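Local coordinates for protein salicylaldehyde dehydrogenase NahF (Pseudomonas putida, PDB 4JZ6) that probably oxidises salicylaldehyde to salicylate with NAD+ and water, a step of naphthalene degradation, and belongs to the aldehyde dehydrogenase family, at residues Leu268-Asp281 / Tyr422-Ala436. Residues are numbered along the deposited sequence; the frame is centred on the assembly and turned at random.
Sequences LGGKSPLIVLDDAD and YGLSSGVFGRDINRA. With SO4 (sulfate ion), chain E.
Leu274 reaches CD1 to the edge of the Phe429 ring, 4.0 Å from CE2. A chi1 of -164° swings CG away from the backbone N, and the same methyl lies against Gly427 CA, where a side chain would clash. On the opposite sheet face Ile275 and Val428 run side by side, and Leu277 CD1 packs near Val428 CG1. Phe429 N bonds Ile275 O at 2.6 Å.

Past the strands, Arg435 slides along Leu277. Its NH2 makes a salt bridge to Asp278 OD1 (3.0 Å), met from above the carboxylate plane. A water accepts from Arg435 NE and donates to Asp279 OD2 and Asp432 O. A leucine in place of Arg435 would probably leave Asp278 without this charged mate and the water without its NE donor. Asp432 OD1 caps the next helix through Arg435 N. The Arg431 guanidinium stacks on the Asp281 carboxylate, the planes 15° apart, a long, charge-only salt bridge. Arg431 NH2 holds O2 of a sulfate, probably from the crystallisation liquor, at 2.8 Å.

In the α/β catalytic domain of the aldehyde dehydrogenase fold, 273-276 and 425-429 are neighbouring parallel inner strands, flanked by 306-310 and 447-450; helix 282-294 covers Leu274 and Phe429.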
loop_
_atom_site.group_PDB
_atom_site.type_symbol
_atom_site.label_atom_id
_atom_site.label_comp_id
_atom_site.label_asym_id
_atom_site.label_seq_id
_atom_site.Cartn_x
_atom_site.Cartn_y
_atom_site.Cartn_z
ATOM N N LEU A 268 -1.285 12.161 -5.126
ATOM C CA LEU A 268 -2.405 13.093 -5.175
ATOM C C LEU A 268 -2.022 14.533 -4.864
ATOM O O LEU A 268 -0.869 14.924 -5.020
ATOM C CB LEU A 268 -3.511 12.626 -4.229
ATOM C CG LEU A 268 -3.816 11.137 -4.386
ATOM C CD1 LEU A 268 -4.883 10.697 -3.412
ATOM C CD2 LEU A 268 -4.236 10.828 -5.816
ATOM N N GLY A 269 -3.006 15.312 -4.425
ATOM C CA GLY A 269 -2.848 16.747 -4.286
ATOM C C GLY A 269 -1.848 17.194 -3.235
ATOM O O GLY A 269 -1.398 16.401 -2.396
ATOM N N GLY A 270 -1.506 18.481 -3.288
ATOM C CA GLY A 270 -0.607 19.079 -2.321
ATOM C C GLY A 270 -0.988 20.508 -1.990
ATOM O O GLY A 270 -1.751 21.146 -2.713
ATOM N N LYS A 271 -0.465 20.999 -0.872
ATOM C CA LYS A 271 -0.577 22.400 -0.494
ATOM C C LYS A 271 0.800 22.750 0.055
ATOM O O LYS A 271 0.945 23.222 1.183
ATOM C CB LYS A 271 -1.663 22.585 0.566
ATOM C CG LYS A 271 -2.002 24.031 0.896
ATOM C CD LYS A 271 -2.772 24.702 -0.216
ATOM C CE LYS A 271 -2.887 26.199 0.012
ATOM N NZ LYS A 271 -3.737 26.831 -1.022
ATOM N N SER A 272 1.812 22.486 -0.763
ATOM C CA SER A 272 3.206 22.525 -0.338
ATOM C C SER A 272 3.674 23.894 0.154
ATOM O O SER A 272 3.626 24.880 -0.585
ATOM C CB SER A 272 4.091 22.027 -1.474
ATOM O OG SER A 272 3.831 20.657 -1.717
ATOM N N PRO A 273 4.134 23.950 1.415
ATOM C CA PRO A 273 4.498 25.213 2.062
ATOM C C PRO A 273 5.993 25.508 2.007
ATOM O O PRO A 273 6.816 24.589 2.013
ATOM C CB PRO A 273 4.091 24.966 3.514
ATOM C CG PRO A 273 4.372 23.494 3.711
ATOM C CD PRO A 273 4.180 22.820 2.364
ATOM N N LEU A 274 6.336 26.790 1.951
ATOM C CA LEU A 274 7.702 27.212 2.208
ATOM C C LEU A 274 7.731 27.881 3.578
ATOM O O LEU A 274 7.113 28.933 3.783
ATOM C CB LEU A 274 8.199 28.169 1.125
ATOM C CG LEU A 274 9.715 28.382 1.050
ATOM C CD1 LEU A 274 10.391 27.111 0.568
ATOM C CD2 LEU A 274 10.083 29.550 0.158
ATOM N N ILE A 275 8.424 27.257 4.525
ATOM C CA ILE A 275 8.543 27.822 5.865
ATOM C C ILE A 275 9.733 28.777 5.954
ATOM O O ILE A 275 10.893 28.371 5.804
ATOM C CB ILE A 275 8.692 26.729 6.933
ATOM C CG1 ILE A 275 7.521 25.744 6.856
ATOM C CG2 ILE A 275 8.789 27.357 8.311
ATOM C CD1 ILE A 275 7.617 24.590 7.823
ATOM N N VAL A 276 9.433 30.050 6.192
ATOM C CA VAL A 276 10.457 31.076 6.309
ATOM C C VAL A 276 10.549 31.520 7.761
ATOM O O VAL A 276 9.729 32.305 8.221
ATOM C CB VAL A 276 10.123 32.284 5.417
ATOM C CG1 VAL A 276 11.266 33.267 5.393
ATOM C CG2 VAL A 276 9.800 31.819 4.011
ATOM N N LEU A 277 11.541 31.000 8.481
ATOM C CA LEU A 277 11.700 31.292 9.908
ATOM C C LEU A 277 12.254 32.695 10.085
ATOM O O LEU A 277 12.619 33.340 9.106
ATOM C CB LEU A 277 12.610 30.261 10.585
ATOM C CG LEU A 277 12.239 28.786 10.381
ATOM C CD1 LEU A 277 13.365 27.878 10.804
ATOM C CD2 LEU A 277 10.971 28.428 11.127
ATOM N N ASP A 278 12.322 33.175 11.327
ATOM C CA ASP A 278 12.789 34.544 11.574
ATOM C C ASP A 278 14.280 34.665 11.259
ATOM O O ASP A 278 14.851 35.756 11.210
ATOM C CB ASP A 278 12.445 35.020 13.000
ATOM C CG ASP A 278 13.186 34.251 14.094
ATOM O OD1 ASP A 278 14.434 34.195 14.078
ATOM O OD2 ASP A 278 12.510 33.719 15.001
ATOM N N ASP A 279 14.870 33.507 11.004
ATOM C CA ASP A 279 16.297 33.311 10.876
ATOM C C ASP A 279 16.749 33.318 9.420
ATOM O O ASP A 279 17.940 33.325 9.131
ATOM C CB ASP A 279 16.600 31.933 11.450
ATOM C CG ASP A 279 18.013 31.791 11.887
ATOM O OD1 ASP A 279 18.695 32.821 12.028
ATOM O OD2 ASP A 279 18.442 30.652 12.104
ATOM N N ALA A 280 15.786 33.307 8.507
ATOM C CA ALA A 280 16.039 32.965 7.112
ATOM C C ALA A 280 16.918 33.949 6.338
ATOM O O ALA A 280 16.915 35.149 6.594
ATOM C CB ALA A 280 14.720 32.750 6.384
ATOM N N ASP A 281 17.689 33.403 5.402
ATOM C CA ASP A 281 18.338 34.179 4.363
ATOM C C ASP A 281 17.205 34.624 3.441
ATOM O O ASP A 281 16.759 33.857 2.591
ATOM C CB ASP A 281 19.333 33.285 3.618
ATOM C CG ASP A 281 20.092 34.012 2.507
ATOM O OD1 ASP A 281 19.640 35.080 2.032
ATOM O OD2 ASP A 281 21.149 33.486 2.090
ATOM N N TYR A 422 -2.901 17.971 3.364
ATOM C CA TYR A 422 -1.933 17.371 2.444
ATOM C C TYR A 422 -0.552 17.281 3.085
ATOM O O TYR A 422 -0.316 17.824 4.167
ATOM C CB TYR A 422 -1.810 18.201 1.167
ATOM C CG TYR A 422 -3.095 18.399 0.406
ATOM C CD1 TYR A 422 -3.630 17.375 -0.364
ATOM C CD2 TYR A 422 -3.762 19.619 0.433
ATOM C CE1 TYR A 422 -4.804 17.555 -1.079
ATOM C CE2 TYR A 422 -4.937 19.808 -0.278
ATOM C CZ TYR A 422 -5.453 18.773 -1.033
ATOM O OH TYR A 422 -6.619 18.951 -1.745
ATOM N N GLY A 423 0.364 16.618 2.388
ATOM C CA GLY A 423 1.728 16.467 2.859
ATOM C C GLY A 423 2.649 15.961 1.766
ATOM O O GLY A 423 3.258 14.904 1.906
ATOM N N LEU A 424 2.760 16.721 0.681
ATOM C CA LEU A 424 3.590 16.320 -0.454
ATOM C C LEU A 424 5.026 16.816 -0.309
ATOM O O LEU A 424 5.932 16.051 0.030
ATOM C CB LEU A 424 2.990 16.819 -1.777
ATOM C CG LEU A 424 3.779 16.505 -3.056
ATOM C CD1 LEU A 424 4.157 15.026 -3.126
ATOM C CD2 LEU A 424 3.005 16.916 -4.307
ATOM N N SER A 425 5.231 18.099 -0.582
ATOM C CA SER A 425 6.563 18.674 -0.534
ATOM C C SER A 425 6.578 19.892 0.382
ATOM O O SER A 425 5.525 20.434 0.719
ATOM C CB SER A 425 7.023 19.056 -1.936
ATOM O OG SER A 425 8.416 19.294 -1.959
ATOM N N SER A 426 7.772 20.313 0.789
ATOM C CA SER A 426 7.908 21.461 1.675
ATOM C C SER A 426 9.345 21.964 1.691
ATOM O O SER A 426 10.283 21.226 1.373
ATOM C CB SER A 426 7.473 21.099 3.095
ATOM O OG SER A 426 8.362 20.146 3.656
ATOM N N GLY A 427 9.507 23.231 2.061
ATOM C CA GLY A 427 10.826 23.819 2.203
ATOM C C GLY A 427 10.918 24.577 3.507
ATOM O O GLY A 427 9.934 25.177 3.942
ATOM N N VAL A 428 12.088 24.546 4.139
ATOM C CA VAL A 428 12.285 25.250 5.404
ATOM C C VAL A 428 13.518 26.141 5.355
ATOM O O VAL A 428 14.642 25.645 5.316
ATOM C CB VAL A 428 12.450 24.268 6.583
ATOM C CG1 VAL A 428 12.589 25.032 7.878
ATOM C CG2 VAL A 428 11.282 23.294 6.646
ATOM N N PHE A 429 13.314 27.456 5.369
ATOM C CA PHE A 429 14.438 28.389 5.323
ATOM C C PHE A 429 14.812 28.977 6.682
ATOM O O PHE A 429 14.002 29.630 7.339
ATOM C CB PHE A 429 14.177 29.513 4.323
ATOM C CG PHE A 429 14.617 29.190 2.927
ATOM C CD1 PHE A 429 15.812 29.686 2.433
ATOM C CD2 PHE A 429 13.840 28.386 2.107
ATOM C CE1 PHE A 429 16.218 29.393 1.148
ATOM C CE2 PHE A 429 14.245 28.084 0.825
ATOM C CZ PHE A 429 15.436 28.589 0.344
ATOM N N GLY A 430 16.055 28.749 7.084
ATOM C CA GLY A 430 16.575 29.305 8.318
ATOM C C GLY A 430 18.086 29.232 8.321
ATOM O O GLY A 430 18.661 28.232 7.894
ATOM N N ARG A 431 18.738 30.289 8.792
ATOM C CA ARG A 431 20.195 30.295 8.871
ATOM C C ARG A 431 20.751 29.305 9.907
ATOM O O ARG A 431 21.835 28.757 9.710
ATOM C CB ARG A 431 20.724 31.709 9.109
ATOM C CG ARG A 431 20.707 32.575 7.866
ATOM C CD ARG A 431 21.382 33.914 8.096
ATOM N NE ARG A 431 21.776 34.525 6.829
ATOM C CZ ARG A 431 21.099 35.490 6.216
ATOM N NH1 ARG A 431 19.984 35.976 6.758
ATOM N NH2 ARG A 431 21.542 35.974 5.062
ATOM N N ASP A 432 20.018 29.094 11.004
ATOM C CA ASP A 432 20.324 28.026 11.963
ATOM C C ASP A 432 19.736 26.740 11.414
ATOM O O ASP A 432 18.521 26.533 11.450
ATOM C CB ASP A 432 19.732 28.352 13.342
ATOM C CG ASP A 432 19.970 27.261 14.392
ATOM O OD1 ASP A 432 20.385 26.125 14.066
ATOM O OD2 ASP A 432 19.707 27.559 15.577
ATOM N N ILE A 433 20.606 25.877 10.901
ATOM C CA ILE A 433 20.162 24.634 10.302
ATOM C C ILE A 433 19.686 23.620 11.359
ATOM O O ILE A 433 18.758 22.838 11.109
ATOM C CB ILE A 433 21.236 24.050 9.349
ATOM C CG1 ILE A 433 21.151 24.735 7.980
ATOM C CG2 ILE A 433 21.046 22.552 9.158
ATOM C CD1 ILE A 433 22.235 25.729 7.705
ATOM N N ASN A 434 20.298 23.652 12.541
ATOM C CA ASN A 434 19.842 22.802 13.635
ATOM C C ASN A 434 18.367 23.033 13.876
ATOM O O ASN A 434 17.590 22.082 13.959
ATOM C CB ASN A 434 20.623 23.067 14.923
ATOM C CG ASN A 434 21.921 22.298 14.984
ATOM O OD1 ASN A 434 22.171 21.418 14.163
ATOM N ND2 ASN A 434 22.755 22.621 15.966
ATOM N N ARG A 435 17.980 24.300 13.963
ATOM C CA ARG A 435 16.572 24.631 14.106
ATOM C C ARG A 435 15.752 24.199 12.893
ATOM O O ARG A 435 14.752 23.492 13.035
ATOM C CB ARG A 435 16.368 26.117 14.352
ATOM C CG ARG A 435 14.906 26.490 14.306
ATOM C CD ARG A 435 14.636 27.763 15.058
ATOM N NE ARG A 435 14.765 28.940 14.209
ATOM C CZ ARG A 435 14.445 30.166 14.605
ATOM N NH1 ARG A 435 13.984 30.364 15.830
ATOM N NH2 ARG A 435 14.581 31.192 13.781
ATOM N N ALA A 436 16.170 24.629 11.704
ATOM C CA ALA A 436 15.463 24.280 10.475
ATOM C C ALA A 436 15.210 22.772 10.400
ATOM O O ALA A 436 14.150 22.330 9.954
ATOM C CB ALA A 436 16.244 24.759 9.260
HETATM S S SO4 E . 19.025 38.645 4.084
HETATM O O1 SO4 E . 18.552 39.876 4.715
HETATM O O2 SO4 E . 20.428 38.440 4.437
HETATM O O3 SO4 E . 18.226 37.532 4.585
HETATM O O4 SO4 E . 18.896 38.729 2.627
HETATM O O HOH W 1 1.786 19.328 0.214
HETATM O O HOH W 2 16.488 28.319 11.691
#